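Cytosolic phospholipase A2 delta (PDB 5IZ5) hydrolyses glycerophospholipids at the sn-2 position in a calcium-dependent manner, with a preference for linoleic acid at that position. Local coordinates at residues 47-57 with 63-76. The protein carries 3 engineered substitutions. Numbering follows the deposited sequence.
Sequences ADPYVILQLST and FKTKTLTDTSHPVW
Leu53 and Phe63 form an antiparallel hydrogen-bonded pair in a beta hairpin of the N-terminal C2 domain (Leu53 N to Phe63 O 2.8 Å, Phe63 N to Leu53 O 3.0 Å). Ile52 and Lys64 follow as a non-hydrogen-bonded pair. At Thr65 the pairing changes character: its N still donates to Val51 O, but Val51 N is received by the hydroxyl OG1 (2.8 Å, 177°), not a main-chain carbonyl. Beyond it strand pairing ends but the backbones stay close, Leu68 N donating to Pro49 O (3.0 Å, 171°). With chi1 at 64°, Thr65 OG1 lies between the backbone N and carbonyl carbon and also donates to Lys66 O. A valine in place of Thr65 would probably leave Val51 N without its acceptor and Lys66 O without this donor. Lys64 CE lies over one face of the Tyr50 ring, with NZ 4.4 Å from the centroid (cation-pi); Tyr50 OH is hydrogen-bonded to Asp105 OD1. Val51 CG2 sits over the Trp76 six-membered ring, 3.5 Å from its centroid; Pro74 CB lies over the opposite face, toward the rim. Asp48, a predicted ligand of the first calcium ion, accepts a hydrogen bond at OD1 from Asp70 N (3.0 Å), nearly along the C-O axis.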
loop_
_atom_site.group_PDB
_atom_site.type_symbol
_atom_site.label_atom_id
_atom_site.label_comp_id
_atom_site.label_asym_id
_atom_site.label_seq_id
_atom_site.Cartn_x
_atom_site.Cartn_y
_atom_site.Cartn_z
ATOM N N ALA B 47 8.063 39.936 -17.805
ATOM C CA ALA B 47 8.463 39.043 -16.719
ATOM C C ALA B 47 9.912 39.271 -16.301
ATOM O O ALA B 47 10.703 39.867 -17.041
ATOM C CB ALA B 47 8.269 37.586 -17.127
ATOM N N ASP B 48 10.240 38.786 -15.106
ATOM C CA ASP B 48 11.610 38.746 -14.608
ATOM C C ASP B 48 12.035 37.277 -14.539
ATOM O O ASP B 48 12.025 36.675 -13.463
ATOM C CB ASP B 48 11.679 39.390 -13.224
ATOM C CG ASP B 48 11.230 40.841 -13.236
ATOM O OD1 ASP B 48 11.710 41.627 -14.088
ATOM O OD2 ASP B 48 10.387 41.192 -12.389
ATOM N N PRO B 49 12.407 36.688 -15.691
ATOM C CA PRO B 49 12.459 35.235 -15.751
ATOM C C PRO B 49 13.800 34.605 -15.365
ATOM O O PRO B 49 14.864 35.143 -15.682
ATOM C CB PRO B 49 12.147 34.949 -17.219
ATOM C CG PRO B 49 12.640 36.154 -17.956
ATOM C CD PRO B 49 12.806 37.285 -16.977
ATOM N N TYR B 50 13.716 33.471 -14.671
ATOM C CA TYR B 50 14.859 32.589 -14.436
ATOM C C TYR B 50 14.432 31.147 -14.690
ATOM O O TYR B 50 13.245 30.818 -14.583
ATOM C CB TYR B 50 15.394 32.742 -13.010
ATOM C CG TYR B 50 14.387 32.454 -11.920
ATOM C CD1 TYR B 50 14.272 31.177 -11.372
ATOM C CD2 TYR B 50 13.554 33.460 -11.426
ATOM C CE1 TYR B 50 13.358 30.912 -10.369
ATOM C CE2 TYR B 50 12.634 33.201 -10.424
ATOM C CZ TYR B 50 12.544 31.927 -9.898
ATOM O OH TYR B 50 11.639 31.654 -8.907
ATOM N N VAL B 51 15.396 30.291 -15.025
ATOM C CA VAL B 51 15.114 28.879 -15.276
ATOM C C VAL B 51 15.593 28.016 -14.115
ATOM O O VAL B 51 16.688 28.206 -13.585
ATOM C CB VAL B 51 15.771 28.378 -16.579
ATOM C CG1 VAL B 51 15.386 26.928 -16.851
ATOM C CG2 VAL B 51 15.363 29.257 -17.751
ATOM N N ILE B 52 14.754 27.063 -13.729
ATOM C CA ILE B 52 15.114 26.057 -12.745
ATOM C C ILE B 52 15.319 24.733 -13.477
ATOM O O ILE B 52 14.538 24.394 -14.369
ATOM C CB ILE B 52 14.027 25.953 -11.653
ATOM C CG1 ILE B 52 14.066 27.240 -10.805
ATOM C CG2 ILE B 52 14.214 24.711 -10.789
ATOM C CD1 ILE B 52 13.384 27.190 -9.450
ATOM N N LEU B 53 16.382 24.011 -13.116
ATOM C CA LEU B 53 16.604 22.651 -13.600
ATOM C C LEU B 53 16.589 21.684 -12.429
ATOM O O LEU B 53 17.316 21.865 -11.446
ATOM C CB LEU B 53 17.940 22.512 -14.323
ATOM C CG LEU B 53 18.284 23.491 -15.441
ATOM C CD1 LEU B 53 19.605 23.082 -16.075
ATOM C CD2 LEU B 53 17.193 23.551 -16.495
ATOM N N GLN B 54 15.753 20.659 -12.544
ATOM C CA GLN B 54 15.700 19.581 -11.575
ATOM C C GLN B 54 15.740 18.269 -12.332
ATOM O O GLN B 54 15.147 18.143 -13.395
ATOM C CB GLN B 54 14.410 19.651 -10.770
ATOM C CG GLN B 54 14.246 20.910 -9.947
ATOM C CD GLN B 54 12.804 21.078 -9.526
ATOM O OE1 GLN B 54 11.939 21.317 -10.370
ATOM N NE2 GLN B 54 12.527 20.927 -8.243
ATOM N N LEU B 55 16.425 17.291 -11.764
ATOM C CA LEU B 55 16.484 15.957 -12.328
ATOM C C LEU B 55 15.768 15.033 -11.367
ATOM O O LEU B 55 16.039 15.056 -10.170
ATOM C CB LEU B 55 17.935 15.517 -12.512
ATOM C CG LEU B 55 18.183 14.216 -13.276
ATOM C CD1 LEU B 55 17.764 14.336 -14.734
ATOM C CD2 LEU B 55 19.644 13.811 -13.177
ATOM N N SER B 56 14.856 14.222 -11.896
ATOM C CA SER B 56 14.024 13.337 -11.078
ATOM C C SER B 56 14.841 12.406 -10.175
ATOM O O SER B 56 14.380 12.015 -9.109
ATOM C CB SER B 56 13.091 12.520 -11.980
ATOM O OG SER B 56 13.827 11.732 -12.900
ATOM N N THR B 57 16.048 12.057 -10.614
ATOM C CA THR B 57 16.934 11.137 -9.896
ATOM C C THR B 57 18.038 11.852 -9.077
ATOM O O THR B 57 18.985 11.221 -8.589
ATOM C CB THR B 57 17.584 10.151 -10.891
ATOM O OG1 THR B 57 18.218 10.886 -11.939
ATOM C CG2 THR B 57 16.522 9.232 -11.503
ATOM N N PHE B 63 19.311 23.506 -9.956
ATOM C CA PHE B 63 20.092 24.561 -10.580
ATOM C C PHE B 63 19.167 25.708 -10.972
ATOM O O PHE B 63 18.004 25.502 -11.319
ATOM C CB PHE B 63 20.849 24.043 -11.801
ATOM C CG PHE B 63 21.943 23.072 -11.460
ATOM C CD1 PHE B 63 23.010 23.460 -10.661
ATOM C CD2 PHE B 63 21.906 21.768 -11.934
ATOM C CE1 PHE B 63 24.020 22.565 -10.340
ATOM C CE2 PHE B 63 22.912 20.868 -11.618
ATOM C CZ PHE B 63 23.972 21.266 -10.822
ATOM N N LYS B 64 19.706 26.917 -10.911
ATOM C CA LYS B 64 18.941 28.136 -11.142
ATOM C C LYS B 64 19.799 29.076 -11.978
ATOM O O LYS B 64 20.951 29.337 -11.632
ATOM C CB LYS B 64 18.585 28.775 -9.796
ATOM C CG LYS B 64 17.684 29.999 -9.866
ATOM C CD LYS B 64 17.333 30.502 -8.472
ATOM C CE LYS B 64 16.593 31.833 -8.515
ATOM N NZ LYS B 64 15.845 32.105 -7.255
ATOM N N THR B 65 19.254 29.562 -13.091
ATOM C CA THR B 65 19.951 30.570 -13.886
ATOM C C THR B 65 19.854 31.900 -13.160
ATOM O O THR B 65 19.152 32.023 -12.157
ATOM C CB THR B 65 19.336 30.765 -15.290
ATOM O OG1 THR B 65 17.995 31.264 -15.169
ATOM C CG2 THR B 65 19.349 29.467 -16.089
ATOM N N LYS B 66 20.553 32.901 -13.679
ATOM C CA LYS B 66 20.361 34.268 -13.222
ATOM C C LYS B 66 18.966 34.735 -13.614
ATOM O O LYS B 66 18.394 34.252 -14.595
ATOM C CB LYS B 66 21.410 35.192 -13.830
ATOM C CG LYS B 66 22.807 34.963 -13.280
ATOM C CD LYS B 66 23.753 36.077 -13.695
ATOM C CE LYS B 66 25.194 35.750 -13.337
ATOM N NZ LYS B 66 25.784 34.761 -14.280
ATOM N N THR B 67 18.415 35.651 -12.825
ATOM C CA THR B 67 17.138 36.269 -13.144
ATOM C C THR B 67 17.400 37.445 -14.061
ATOM O O THR B 67 18.224 38.300 -13.755
ATOM C CB THR B 67 16.409 36.764 -11.881
ATOM O OG1 THR B 67 16.153 35.654 -11.016
ATOM C CG2 THR B 67 15.086 37.434 -12.247
ATOM N N LEU B 68 16.709 37.481 -15.194
ATOM C CA LEU B 68 16.754 38.646 -16.066
ATOM C C LEU B 68 15.557 39.538 -15.771
ATOM O O LEU B 68 14.579 39.106 -15.154
ATOM C CB LEU B 68 16.819 38.229 -17.536
ATOM C CG LEU B 68 18.003 37.314 -17.887
ATOM C CD1 LEU B 68 18.208 37.261 -19.392
ATOM C CD2 LEU B 68 19.296 37.748 -17.204
ATOM N N THR B 69 15.660 40.789 -16.210
ATOM C CA THR B 69 14.761 41.855 -15.799
ATOM C C THR B 69 13.976 42.379 -16.997
ATOM O O THR B 69 14.565 42.790 -17.999
ATOM C CB THR B 69 15.559 43.019 -15.167
ATOM O OG1 THR B 69 16.755 43.248 -15.927
ATOM C CG2 THR B 69 15.950 42.695 -13.729
ATOM N N ASP B 70 12.648 42.317 -16.902
ATOM C CA ASP B 70 11.754 42.994 -17.848
ATOM C C ASP B 70 12.112 42.691 -19.307
ATOM O O ASP B 70 12.350 43.614 -20.091
ATOM C CB ASP B 70 11.778 44.519 -17.618
ATOM C CG ASP B 70 10.639 45.239 -18.318
ATOM O OD1 ASP B 70 10.908 46.101 -19.191
ATOM O OD2 ASP B 70 9.473 44.937 -17.992
ATOM N N THR B 71 12.154 41.410 -19.671
ATOM C CA THR B 71 12.545 41.037 -21.046
ATOM C C THR B 71 11.473 40.335 -21.893
ATOM O O THR B 71 11.235 40.765 -23.021
ATOM C CB THR B 71 13.894 40.272 -21.116
ATOM O OG1 THR B 71 14.051 39.744 -22.439
ATOM C CG2 THR B 71 13.967 39.126 -20.105
ATOM N N SER B 72 10.863 39.261 -21.393
ATOM C CA SER B 72 9.895 38.477 -22.184
ATOM C C SER B 72 10.580 37.630 -23.290
ATOM O O SER B 72 9.989 36.681 -23.838
ATOM C CB SER B 72 8.809 39.401 -22.744
ATOM O OG SER B 72 7.947 38.721 -23.625
ATOM N N HIS B 73 11.838 37.952 -23.581
ATOM C CA HIS B 73 12.660 37.162 -24.490
ATOM C C HIS B 73 14.069 36.992 -23.899
ATOM O O HIS B 73 15.049 37.482 -24.455
ATOM C CB HIS B 73 12.735 37.825 -25.868
ATOM C CG HIS B 73 13.907 37.383 -26.684
ATOM N ND1 HIS B 73 14.201 36.057 -26.918
ATOM C CD2 HIS B 73 14.883 38.097 -27.292
ATOM C CE1 HIS B 73 15.300 35.974 -27.646
ATOM N NE2 HIS B 73 15.734 37.198 -27.886
ATOM N N PRO B 74 14.179 36.282 -22.768
ATOM C CA PRO B 74 15.459 36.226 -22.065
ATOM C C PRO B 74 16.522 35.396 -22.781
ATOM O O PRO B 74 16.198 34.392 -23.412
ATOM C CB PRO B 74 15.088 35.568 -20.739
ATOM C CG PRO B 74 13.928 34.700 -21.083
ATOM C CD PRO B 74 13.140 35.495 -22.079
ATOM N N VAL B 75 17.777 35.834 -22.677
ATOM C CA VAL B 75 18.930 35.078 -23.162
ATOM C C VAL B 75 19.890 34.886 -21.990
ATOM O O VAL B 75 20.558 35.832 -21.575
ATOM C CB VAL B 75 19.659 35.819 -24.302
ATOM C CG1 VAL B 75 20.883 35.033 -24.770
ATOM C CG2 VAL B 75 18.711 36.070 -25.466
ATOM N N TRP B 76 19.942 33.666 -21.455
ATOM C CA TRP B 76 20.790 33.360 -20.300
ATOM C C TRP B 76 22.164 32.837 -20.713
ATOM O O TRP B 76 23.189 33.277 -20.187
ATOM C CB TRP B 76 20.126 32.308 -19.412
ATOM C CG TRP B 76 18.856 32.733 -18.746
ATOM C CD1 TRP B 76 18.733 33.465 -17.600
ATOM C CD2 TRP B 76 17.525 32.411 -19.162
ATOM N NE1 TRP B 76 17.404 33.635 -17.284
ATOM C CE2 TRP B 76 16.641 32.997 -18.227
ATOM C CE3 TRP B 76 16.991 31.693 -20.239
ATOM C CZ2 TRP B 76 15.253 32.886 -18.338
ATOM C CZ3 TRP B 76 15.609 31.583 -20.349
ATOM C CH2 TRP B 76 14.757 32.172 -19.400
#